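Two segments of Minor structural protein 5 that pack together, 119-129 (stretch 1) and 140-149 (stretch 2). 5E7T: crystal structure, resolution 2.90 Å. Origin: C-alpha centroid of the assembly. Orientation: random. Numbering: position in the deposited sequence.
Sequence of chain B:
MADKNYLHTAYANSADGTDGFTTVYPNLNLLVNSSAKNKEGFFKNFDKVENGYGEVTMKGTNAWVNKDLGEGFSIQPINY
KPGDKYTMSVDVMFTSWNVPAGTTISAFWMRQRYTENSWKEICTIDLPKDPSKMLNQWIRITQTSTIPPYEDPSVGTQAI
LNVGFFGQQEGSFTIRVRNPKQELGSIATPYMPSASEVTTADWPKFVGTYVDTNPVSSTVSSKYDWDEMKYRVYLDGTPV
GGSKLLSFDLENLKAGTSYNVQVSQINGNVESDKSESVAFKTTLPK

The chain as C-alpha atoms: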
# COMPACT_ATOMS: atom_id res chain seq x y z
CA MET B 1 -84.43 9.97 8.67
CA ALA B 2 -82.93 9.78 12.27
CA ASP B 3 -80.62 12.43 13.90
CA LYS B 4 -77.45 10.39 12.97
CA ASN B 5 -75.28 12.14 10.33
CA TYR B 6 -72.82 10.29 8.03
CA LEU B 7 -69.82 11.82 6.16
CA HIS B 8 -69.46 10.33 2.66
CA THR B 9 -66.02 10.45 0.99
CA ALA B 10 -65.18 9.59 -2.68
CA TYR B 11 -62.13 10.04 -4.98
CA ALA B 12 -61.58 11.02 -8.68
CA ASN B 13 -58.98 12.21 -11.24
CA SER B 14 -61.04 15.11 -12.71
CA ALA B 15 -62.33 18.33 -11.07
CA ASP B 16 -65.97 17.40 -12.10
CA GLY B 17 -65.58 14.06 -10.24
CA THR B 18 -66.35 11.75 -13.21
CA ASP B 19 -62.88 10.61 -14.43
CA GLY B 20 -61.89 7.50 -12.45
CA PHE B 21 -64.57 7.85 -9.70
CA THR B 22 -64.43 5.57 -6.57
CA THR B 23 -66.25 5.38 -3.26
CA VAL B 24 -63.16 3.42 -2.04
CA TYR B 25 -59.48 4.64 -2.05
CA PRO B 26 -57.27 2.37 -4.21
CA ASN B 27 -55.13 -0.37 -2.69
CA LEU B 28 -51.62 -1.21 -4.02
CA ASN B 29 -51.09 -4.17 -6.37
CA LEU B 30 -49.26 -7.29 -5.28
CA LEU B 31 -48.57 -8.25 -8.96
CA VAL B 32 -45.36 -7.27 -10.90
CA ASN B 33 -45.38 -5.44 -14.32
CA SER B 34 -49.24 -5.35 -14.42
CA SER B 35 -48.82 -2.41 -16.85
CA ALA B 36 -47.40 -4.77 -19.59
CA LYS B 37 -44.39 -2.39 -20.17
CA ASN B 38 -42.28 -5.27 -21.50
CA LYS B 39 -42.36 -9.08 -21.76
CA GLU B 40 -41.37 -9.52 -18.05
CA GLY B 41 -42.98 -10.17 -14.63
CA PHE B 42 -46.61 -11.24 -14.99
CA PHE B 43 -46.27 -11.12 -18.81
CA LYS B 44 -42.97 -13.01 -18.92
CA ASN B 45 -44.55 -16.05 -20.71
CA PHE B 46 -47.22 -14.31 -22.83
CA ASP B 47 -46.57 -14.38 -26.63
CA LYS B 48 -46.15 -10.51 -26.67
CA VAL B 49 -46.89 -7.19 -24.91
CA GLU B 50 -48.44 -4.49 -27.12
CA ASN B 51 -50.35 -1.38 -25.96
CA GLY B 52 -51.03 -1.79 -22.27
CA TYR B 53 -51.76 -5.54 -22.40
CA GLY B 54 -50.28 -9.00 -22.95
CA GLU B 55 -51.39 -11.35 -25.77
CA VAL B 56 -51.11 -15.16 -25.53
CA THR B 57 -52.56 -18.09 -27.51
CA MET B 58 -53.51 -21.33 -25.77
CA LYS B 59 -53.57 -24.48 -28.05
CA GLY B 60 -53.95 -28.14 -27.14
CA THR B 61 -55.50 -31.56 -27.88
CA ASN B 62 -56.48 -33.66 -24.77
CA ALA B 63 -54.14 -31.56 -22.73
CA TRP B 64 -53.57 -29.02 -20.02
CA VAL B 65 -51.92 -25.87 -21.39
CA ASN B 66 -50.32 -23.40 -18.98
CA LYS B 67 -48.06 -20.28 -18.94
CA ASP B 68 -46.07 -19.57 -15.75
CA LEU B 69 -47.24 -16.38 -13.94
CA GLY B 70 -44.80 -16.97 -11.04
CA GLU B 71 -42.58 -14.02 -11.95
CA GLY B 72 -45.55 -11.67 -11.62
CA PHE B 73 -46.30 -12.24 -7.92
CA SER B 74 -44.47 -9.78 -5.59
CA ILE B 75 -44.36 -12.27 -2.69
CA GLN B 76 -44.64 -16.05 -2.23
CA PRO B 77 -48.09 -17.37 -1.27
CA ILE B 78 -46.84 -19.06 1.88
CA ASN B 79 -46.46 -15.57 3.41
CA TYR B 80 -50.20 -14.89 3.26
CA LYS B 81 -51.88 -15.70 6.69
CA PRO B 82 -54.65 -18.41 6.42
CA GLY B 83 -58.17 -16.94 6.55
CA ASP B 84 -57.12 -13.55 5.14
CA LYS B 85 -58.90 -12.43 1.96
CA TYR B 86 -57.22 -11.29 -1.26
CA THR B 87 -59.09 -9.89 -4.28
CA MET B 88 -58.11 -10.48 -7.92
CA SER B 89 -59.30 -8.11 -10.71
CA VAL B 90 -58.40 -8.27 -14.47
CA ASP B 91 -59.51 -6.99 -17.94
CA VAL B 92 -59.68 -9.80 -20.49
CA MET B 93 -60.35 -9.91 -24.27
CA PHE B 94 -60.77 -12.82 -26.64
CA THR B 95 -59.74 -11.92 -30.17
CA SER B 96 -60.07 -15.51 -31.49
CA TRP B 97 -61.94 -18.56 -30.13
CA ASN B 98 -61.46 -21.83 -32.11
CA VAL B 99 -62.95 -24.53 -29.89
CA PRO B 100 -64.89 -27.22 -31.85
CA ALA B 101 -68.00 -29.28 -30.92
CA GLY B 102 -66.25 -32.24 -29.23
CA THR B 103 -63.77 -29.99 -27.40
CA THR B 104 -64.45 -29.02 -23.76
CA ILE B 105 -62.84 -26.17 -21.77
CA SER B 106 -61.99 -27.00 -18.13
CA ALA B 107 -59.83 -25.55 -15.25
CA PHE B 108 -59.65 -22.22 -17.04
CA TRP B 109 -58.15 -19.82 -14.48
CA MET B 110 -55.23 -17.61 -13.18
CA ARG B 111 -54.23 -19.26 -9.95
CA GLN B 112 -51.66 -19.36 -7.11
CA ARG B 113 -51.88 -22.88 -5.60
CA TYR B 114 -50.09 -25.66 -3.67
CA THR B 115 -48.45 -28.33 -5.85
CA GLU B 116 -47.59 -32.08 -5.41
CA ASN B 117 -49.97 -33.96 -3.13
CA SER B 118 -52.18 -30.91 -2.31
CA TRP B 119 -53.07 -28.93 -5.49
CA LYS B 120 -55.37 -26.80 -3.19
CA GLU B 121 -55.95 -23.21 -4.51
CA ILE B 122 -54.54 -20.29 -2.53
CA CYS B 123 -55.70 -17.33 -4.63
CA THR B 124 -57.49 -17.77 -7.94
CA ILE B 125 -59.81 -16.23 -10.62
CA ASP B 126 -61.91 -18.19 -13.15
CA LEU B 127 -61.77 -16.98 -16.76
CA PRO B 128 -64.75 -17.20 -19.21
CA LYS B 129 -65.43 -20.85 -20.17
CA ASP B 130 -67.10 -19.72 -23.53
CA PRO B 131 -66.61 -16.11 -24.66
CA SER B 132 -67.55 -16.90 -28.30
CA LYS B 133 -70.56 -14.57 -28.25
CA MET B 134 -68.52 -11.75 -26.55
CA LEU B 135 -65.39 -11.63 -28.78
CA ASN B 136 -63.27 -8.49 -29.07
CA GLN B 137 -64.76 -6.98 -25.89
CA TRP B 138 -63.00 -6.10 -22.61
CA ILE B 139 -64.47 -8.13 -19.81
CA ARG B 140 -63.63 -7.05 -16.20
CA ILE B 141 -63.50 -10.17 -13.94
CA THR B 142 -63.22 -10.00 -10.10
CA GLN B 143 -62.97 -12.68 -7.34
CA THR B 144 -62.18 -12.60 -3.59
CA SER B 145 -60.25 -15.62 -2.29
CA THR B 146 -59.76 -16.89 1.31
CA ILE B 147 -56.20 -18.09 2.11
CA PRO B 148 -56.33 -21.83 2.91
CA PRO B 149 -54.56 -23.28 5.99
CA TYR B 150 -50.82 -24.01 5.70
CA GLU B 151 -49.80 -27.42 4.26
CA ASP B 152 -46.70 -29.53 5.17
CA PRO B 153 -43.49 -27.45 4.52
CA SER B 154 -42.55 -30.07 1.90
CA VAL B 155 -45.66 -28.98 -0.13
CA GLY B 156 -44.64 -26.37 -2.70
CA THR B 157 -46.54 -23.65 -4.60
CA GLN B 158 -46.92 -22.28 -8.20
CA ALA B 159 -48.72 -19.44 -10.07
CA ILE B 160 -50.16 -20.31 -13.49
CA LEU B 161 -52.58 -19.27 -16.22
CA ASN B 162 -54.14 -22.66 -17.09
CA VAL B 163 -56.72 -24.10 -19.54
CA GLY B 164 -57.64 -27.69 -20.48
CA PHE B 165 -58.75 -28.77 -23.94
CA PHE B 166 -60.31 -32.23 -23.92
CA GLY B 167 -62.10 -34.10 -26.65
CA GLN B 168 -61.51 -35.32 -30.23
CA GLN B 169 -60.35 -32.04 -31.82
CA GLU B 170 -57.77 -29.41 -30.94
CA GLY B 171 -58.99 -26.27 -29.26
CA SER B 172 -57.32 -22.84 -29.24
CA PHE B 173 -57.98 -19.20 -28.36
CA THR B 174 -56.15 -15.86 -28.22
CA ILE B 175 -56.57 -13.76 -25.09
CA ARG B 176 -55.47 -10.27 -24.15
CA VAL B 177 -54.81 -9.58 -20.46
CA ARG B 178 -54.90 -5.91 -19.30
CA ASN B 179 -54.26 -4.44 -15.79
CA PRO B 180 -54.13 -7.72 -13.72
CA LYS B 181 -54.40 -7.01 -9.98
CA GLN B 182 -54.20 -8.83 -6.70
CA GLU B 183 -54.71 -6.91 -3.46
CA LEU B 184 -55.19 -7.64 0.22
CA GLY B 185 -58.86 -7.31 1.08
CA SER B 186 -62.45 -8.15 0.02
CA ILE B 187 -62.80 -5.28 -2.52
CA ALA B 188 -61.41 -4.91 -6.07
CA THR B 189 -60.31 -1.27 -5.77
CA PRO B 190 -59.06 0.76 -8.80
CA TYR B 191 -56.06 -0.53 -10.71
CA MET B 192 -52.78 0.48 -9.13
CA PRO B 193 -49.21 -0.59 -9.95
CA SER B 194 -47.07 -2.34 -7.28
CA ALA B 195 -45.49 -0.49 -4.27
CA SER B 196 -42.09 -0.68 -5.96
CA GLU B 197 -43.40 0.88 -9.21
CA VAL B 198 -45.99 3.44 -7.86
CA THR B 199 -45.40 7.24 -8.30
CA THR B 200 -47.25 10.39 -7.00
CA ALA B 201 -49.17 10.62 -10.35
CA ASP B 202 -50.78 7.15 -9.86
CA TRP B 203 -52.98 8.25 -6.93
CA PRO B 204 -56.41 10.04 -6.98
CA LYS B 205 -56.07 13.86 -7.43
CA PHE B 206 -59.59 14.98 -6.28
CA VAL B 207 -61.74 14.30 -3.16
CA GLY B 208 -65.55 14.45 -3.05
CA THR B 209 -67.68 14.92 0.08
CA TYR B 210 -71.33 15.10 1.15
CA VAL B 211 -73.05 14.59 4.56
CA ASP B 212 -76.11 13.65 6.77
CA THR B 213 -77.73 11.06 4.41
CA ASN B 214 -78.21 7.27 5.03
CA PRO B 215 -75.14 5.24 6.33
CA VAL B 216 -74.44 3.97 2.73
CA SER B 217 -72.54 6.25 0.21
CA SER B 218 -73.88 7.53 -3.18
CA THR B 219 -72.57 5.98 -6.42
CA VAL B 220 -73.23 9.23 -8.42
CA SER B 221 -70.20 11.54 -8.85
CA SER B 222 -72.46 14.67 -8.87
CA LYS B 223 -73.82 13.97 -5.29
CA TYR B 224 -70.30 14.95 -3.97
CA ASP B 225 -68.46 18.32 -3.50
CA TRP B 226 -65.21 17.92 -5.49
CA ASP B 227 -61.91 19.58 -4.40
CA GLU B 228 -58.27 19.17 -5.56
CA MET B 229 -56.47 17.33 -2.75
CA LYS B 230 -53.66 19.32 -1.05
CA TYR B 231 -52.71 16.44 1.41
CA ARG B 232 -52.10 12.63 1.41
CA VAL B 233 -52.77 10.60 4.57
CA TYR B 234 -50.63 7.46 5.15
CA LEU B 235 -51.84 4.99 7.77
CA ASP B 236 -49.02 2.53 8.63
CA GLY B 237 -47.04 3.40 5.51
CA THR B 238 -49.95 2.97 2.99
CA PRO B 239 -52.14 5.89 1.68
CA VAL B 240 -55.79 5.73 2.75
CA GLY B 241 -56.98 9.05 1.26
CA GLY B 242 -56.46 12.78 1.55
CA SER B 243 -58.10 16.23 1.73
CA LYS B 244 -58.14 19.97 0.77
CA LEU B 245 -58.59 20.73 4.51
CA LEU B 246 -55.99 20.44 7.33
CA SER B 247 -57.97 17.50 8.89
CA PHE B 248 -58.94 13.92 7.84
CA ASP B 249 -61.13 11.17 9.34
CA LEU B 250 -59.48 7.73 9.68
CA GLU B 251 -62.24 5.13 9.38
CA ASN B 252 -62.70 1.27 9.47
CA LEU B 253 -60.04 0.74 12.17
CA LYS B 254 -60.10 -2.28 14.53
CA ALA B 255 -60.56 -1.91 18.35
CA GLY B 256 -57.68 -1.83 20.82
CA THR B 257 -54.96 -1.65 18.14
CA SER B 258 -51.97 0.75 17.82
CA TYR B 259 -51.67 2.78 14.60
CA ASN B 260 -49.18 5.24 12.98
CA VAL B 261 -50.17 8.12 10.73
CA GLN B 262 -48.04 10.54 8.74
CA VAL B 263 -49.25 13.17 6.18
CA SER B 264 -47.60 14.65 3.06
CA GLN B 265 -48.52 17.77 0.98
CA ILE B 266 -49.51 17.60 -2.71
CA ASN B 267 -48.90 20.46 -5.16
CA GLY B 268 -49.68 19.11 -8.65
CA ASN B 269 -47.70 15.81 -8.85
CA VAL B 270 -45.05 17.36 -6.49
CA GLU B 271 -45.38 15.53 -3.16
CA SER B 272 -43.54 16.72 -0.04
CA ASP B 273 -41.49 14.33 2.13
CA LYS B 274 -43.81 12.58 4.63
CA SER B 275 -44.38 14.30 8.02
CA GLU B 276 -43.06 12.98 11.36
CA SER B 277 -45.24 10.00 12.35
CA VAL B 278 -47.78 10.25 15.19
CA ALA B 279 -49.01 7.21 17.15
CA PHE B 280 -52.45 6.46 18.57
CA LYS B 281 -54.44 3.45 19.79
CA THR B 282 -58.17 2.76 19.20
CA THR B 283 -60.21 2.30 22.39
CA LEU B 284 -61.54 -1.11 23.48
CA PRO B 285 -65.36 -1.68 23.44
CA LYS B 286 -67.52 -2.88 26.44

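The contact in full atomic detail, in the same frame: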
# COMPACT_ATOMS: atom_id res chain seq x y z
N TRP B 119 -52.40 -29.55 -4.34
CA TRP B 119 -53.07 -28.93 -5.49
C TRP B 119 -54.17 -27.93 -5.07
O TRP B 119 -54.76 -27.29 -5.95
CB TRP B 119 -53.60 -29.94 -6.52
CG TRP B 119 -52.51 -30.79 -7.08
CD1 TRP B 119 -52.26 -32.10 -6.78
CD2 TRP B 119 -51.41 -30.35 -7.89
NE1 TRP B 119 -51.11 -32.52 -7.40
CE2 TRP B 119 -50.56 -31.46 -8.08
CE3 TRP B 119 -51.06 -29.12 -8.47
CZ2 TRP B 119 -49.40 -31.39 -8.87
CZ3 TRP B 119 -49.91 -29.05 -9.24
CH2 TRP B 119 -49.10 -30.18 -9.45
N LYS B 120 -54.37 -27.73 -3.74
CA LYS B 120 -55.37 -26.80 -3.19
C LYS B 120 -55.06 -25.36 -3.60
O LYS B 120 -53.90 -24.97 -3.58
CB LYS B 120 -55.53 -27.00 -1.66
CG LYS B 120 -56.46 -26.02 -0.93
CD LYS B 120 -57.93 -26.00 -1.42
CE LYS B 120 -58.83 -25.01 -0.69
NZ LYS B 120 -58.58 -23.58 -1.05
N GLU B 121 -56.09 -24.61 -4.07
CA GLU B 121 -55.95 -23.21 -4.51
C GLU B 121 -55.72 -22.29 -3.34
O GLU B 121 -56.31 -22.50 -2.29
CB GLU B 121 -57.15 -22.75 -5.37
CG GLU B 121 -58.43 -22.37 -4.64
CD GLU B 121 -59.67 -23.13 -5.05
OE1 GLU B 121 -60.72 -22.46 -5.25
OE2 GLU B 121 -59.63 -24.38 -5.15
N ILE B 122 -54.86 -21.29 -3.53
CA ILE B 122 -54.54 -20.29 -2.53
C ILE B 122 -55.31 -19.04 -2.92
O ILE B 122 -56.10 -18.53 -2.14
CB ILE B 122 -52.99 -20.06 -2.43
CG1 ILE B 122 -52.29 -21.31 -1.85
CG2 ILE B 122 -52.63 -18.79 -1.62
CD1 ILE B 122 -50.78 -21.47 -2.22
N CYS B 123 -55.08 -18.55 -4.13
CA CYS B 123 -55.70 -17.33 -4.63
C CYS B 123 -55.87 -17.49 -6.12
O CYS B 123 -54.89 -17.69 -6.85
CB CYS B 123 -54.84 -16.12 -4.30
SG CYS B 123 -55.67 -14.55 -4.55
N THR B 124 -57.12 -17.49 -6.56
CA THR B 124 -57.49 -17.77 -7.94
C THR B 124 -58.61 -16.87 -8.52
O THR B 124 -59.32 -16.18 -7.78
CB THR B 124 -57.88 -19.24 -8.00
OG1 THR B 124 -58.18 -19.62 -9.34
CG2 THR B 124 -59.03 -19.57 -7.06
N ILE B 125 -58.78 -16.93 -9.87
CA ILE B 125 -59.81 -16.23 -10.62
C ILE B 125 -60.14 -17.01 -11.89
O ILE B 125 -59.27 -17.23 -12.73
CB ILE B 125 -59.49 -14.73 -10.88
CG1 ILE B 125 -60.71 -14.00 -11.48
CG2 ILE B 125 -58.18 -14.52 -11.70
CD1 ILE B 125 -60.61 -12.58 -11.44
N ASP B 126 -61.40 -17.45 -12.00
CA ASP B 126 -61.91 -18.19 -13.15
C ASP B 126 -62.03 -17.24 -14.33
O ASP B 126 -62.42 -16.08 -14.18
CB ASP B 126 -63.30 -18.77 -12.84
CG ASP B 126 -63.40 -20.13 -12.15
OD1 ASP B 126 -62.34 -20.82 -12.02
OD2 ASP B 126 -64.54 -20.53 -11.78
N LEU B 127 -61.68 -17.74 -15.52
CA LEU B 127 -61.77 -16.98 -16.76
C LEU B 127 -62.93 -17.53 -17.58
O LEU B 127 -63.36 -18.66 -17.28
CB LEU B 127 -60.44 -16.99 -17.51
CG LEU B 127 -59.28 -16.28 -16.80
CD1 LEU B 127 -58.11 -16.12 -17.72
CD2 LEU B 127 -59.69 -14.94 -16.24
N PRO B 128 -63.54 -16.74 -18.51
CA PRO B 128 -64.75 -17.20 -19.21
C PRO B 128 -64.61 -18.51 -19.94
O PRO B 128 -63.80 -18.61 -20.84
CB PRO B 128 -65.09 -16.04 -20.14
CG PRO B 128 -64.56 -14.86 -19.44
CD PRO B 128 -63.23 -15.35 -18.92
N LYS B 129 -65.42 -19.52 -19.56
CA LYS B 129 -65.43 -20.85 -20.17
C LYS B 129 -65.92 -20.86 -21.64
O LYS B 129 -65.55 -21.78 -22.37
CB LYS B 129 -66.19 -21.86 -19.29
CG LYS B 129 -65.26 -22.79 -18.46
CD LYS B 129 -65.77 -23.13 -17.04
CE LYS B 129 -64.66 -23.15 -16.01
NZ LYS B 129 -63.99 -21.81 -15.84
N ARG B 140 -64.24 -7.23 -17.52
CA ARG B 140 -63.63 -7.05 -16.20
C ARG B 140 -64.10 -8.23 -15.34
O ARG B 140 -65.31 -8.45 -15.22
CB ARG B 140 -64.09 -5.76 -15.55
CG ARG B 140 -63.60 -5.63 -14.12
CD ARG B 140 -63.42 -4.21 -13.66
NE ARG B 140 -63.96 -4.07 -12.31
CZ ARG B 140 -63.22 -3.91 -11.21
NH1 ARG B 140 -61.90 -3.80 -11.30
NH2 ARG B 140 -63.81 -3.83 -10.02
N ILE B 141 -63.16 -9.00 -14.77
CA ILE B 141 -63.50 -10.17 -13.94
C ILE B 141 -62.88 -10.00 -12.57
O ILE B 141 -61.70 -9.69 -12.48
CB ILE B 141 -63.09 -11.48 -14.65
CG1 ILE B 141 -63.63 -11.54 -16.09
CG2 ILE B 141 -63.56 -12.70 -13.86
CD1 ILE B 141 -62.91 -12.38 -16.98
N THR B 142 -63.67 -10.14 -11.50
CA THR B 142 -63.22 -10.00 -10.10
C THR B 142 -63.58 -11.23 -9.27
O THR B 142 -64.58 -11.89 -9.54
CB THR B 142 -63.73 -8.68 -9.47
OG1 THR B 142 -65.09 -8.82 -9.03
CG2 THR B 142 -63.60 -7.47 -10.38
N GLN B 143 -62.76 -11.54 -8.24
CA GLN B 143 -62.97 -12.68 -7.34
C GLN B 143 -62.17 -12.50 -6.05
O GLN B 143 -60.96 -12.24 -6.10
CB GLN B 143 -62.57 -13.99 -8.04
CG GLN B 143 -62.66 -15.25 -7.20
CD GLN B 143 -64.05 -15.74 -6.98
OE1 GLN B 143 -64.74 -16.20 -7.90
NE2 GLN B 143 -64.46 -15.73 -5.72
N THR B 144 -62.84 -12.66 -4.89
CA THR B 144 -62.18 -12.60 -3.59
C THR B 144 -61.91 -14.03 -3.20
O THR B 144 -62.77 -14.89 -3.38
CB THR B 144 -63.00 -11.83 -2.56
OG1 THR B 144 -63.31 -10.52 -3.05
CG2 THR B 144 -62.27 -11.71 -1.24
N SER B 145 -60.69 -14.30 -2.71
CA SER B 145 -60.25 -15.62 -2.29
C SER B 145 -59.84 -15.64 -0.82
O SER B 145 -59.23 -14.68 -0.35
CB SER B 145 -59.07 -16.05 -3.16
OG SER B 145 -59.48 -16.23 -4.51
N THR B 146 -60.17 -16.72 -0.08
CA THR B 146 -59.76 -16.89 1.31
C THR B 146 -58.54 -17.85 1.37
O THR B 146 -58.58 -18.98 0.86
CB THR B 146 -60.92 -17.37 2.18
OG1 THR B 146 -62.00 -16.47 2.03
CG2 THR B 146 -60.55 -17.44 3.63
N ILE B 147 -57.45 -17.35 1.97
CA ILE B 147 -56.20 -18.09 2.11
C ILE B 147 -56.43 -19.39 2.86
O ILE B 147 -56.96 -19.37 3.98
CB ILE B 147 -55.07 -17.21 2.70
CG1 ILE B 147 -54.83 -15.94 1.87
CG2 ILE B 147 -53.78 -18.00 2.90
CD1 ILE B 147 -54.46 -16.18 0.39
N PRO B 148 -56.12 -20.55 2.23
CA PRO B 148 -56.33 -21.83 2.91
C PRO B 148 -55.27 -22.08 4.00
O PRO B 148 -54.19 -21.45 4.01
CB PRO B 148 -56.23 -22.84 1.77
CG PRO B 148 -55.27 -22.22 0.83
CD PRO B 148 -55.51 -20.74 0.89
N PRO B 149 -55.55 -23.02 4.95
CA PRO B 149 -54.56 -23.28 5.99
C PRO B 149 -53.27 -23.86 5.43
O PRO B 149 -53.30 -24.57 4.41
CB PRO B 149 -55.29 -24.24 6.94
CG PRO B 149 -56.29 -24.87 6.12
CD PRO B 149 -56.74 -23.87 5.13
O HOH W 1 -59.03 -14.10 -6.01

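The two stretches run in roughly opposite directions, with 141° between strands 124-126 and 140-146 and a closest axis approach of 6.9 Å. No direct backbone-to-backbone hydrogen bond links the two stretches; side chains and one water make the contact between them. On the second strand the alternation is clean: I141, Q143 and S145 point toward stretch 1, while T142 and T144 point away.

I141 is the bump at one end. Its CD1 lies 3.6 Å from P128 CD and 4.2 Å from L127 CD2, and its CG2 sits 3.8 Å from I125 CD1, so a single branched side chain fills a hollow walled by isoleucine, leucine and the proline ring. I125 points sideways from its CA, yet its extended t,t side chain brings CD1 within 3.3 Å of I141 O; farther back, its CG1 lies 3.9 Å from Q143 CB.

In the middle the filler is small and polar. S145 fits against C123, with S145 CB 3.9 Å from C123 CA, and its OG accepts a weak hydrogen bond from T124 N at 3.4 Å. The water completes the bridge: it donates to T124 O and to Q143 O, each 2.7 Å from the water oxygen, and accepts from S145 OG at 2.6 Å. The water thus gives T124 O and Q143 O a shared hydrogen-bond donor inside the contact.

At the far end the chain turns a corner at I122 and C123, and P148 packs against the approach to it. P148 CG touches E121 O at 3.3 Å, and its CD lies 3.6 Å from I122 CA. I122 spreads over two neighbours, CG2 meeting I147 CD1 at 3.8 Å and CG1 meeting P148 CG at 4.1 Å. K120 curls back, its NZ donating to E121 O at 2.8 Å, and that fold lays NZ 3.7 Å from P148 CB.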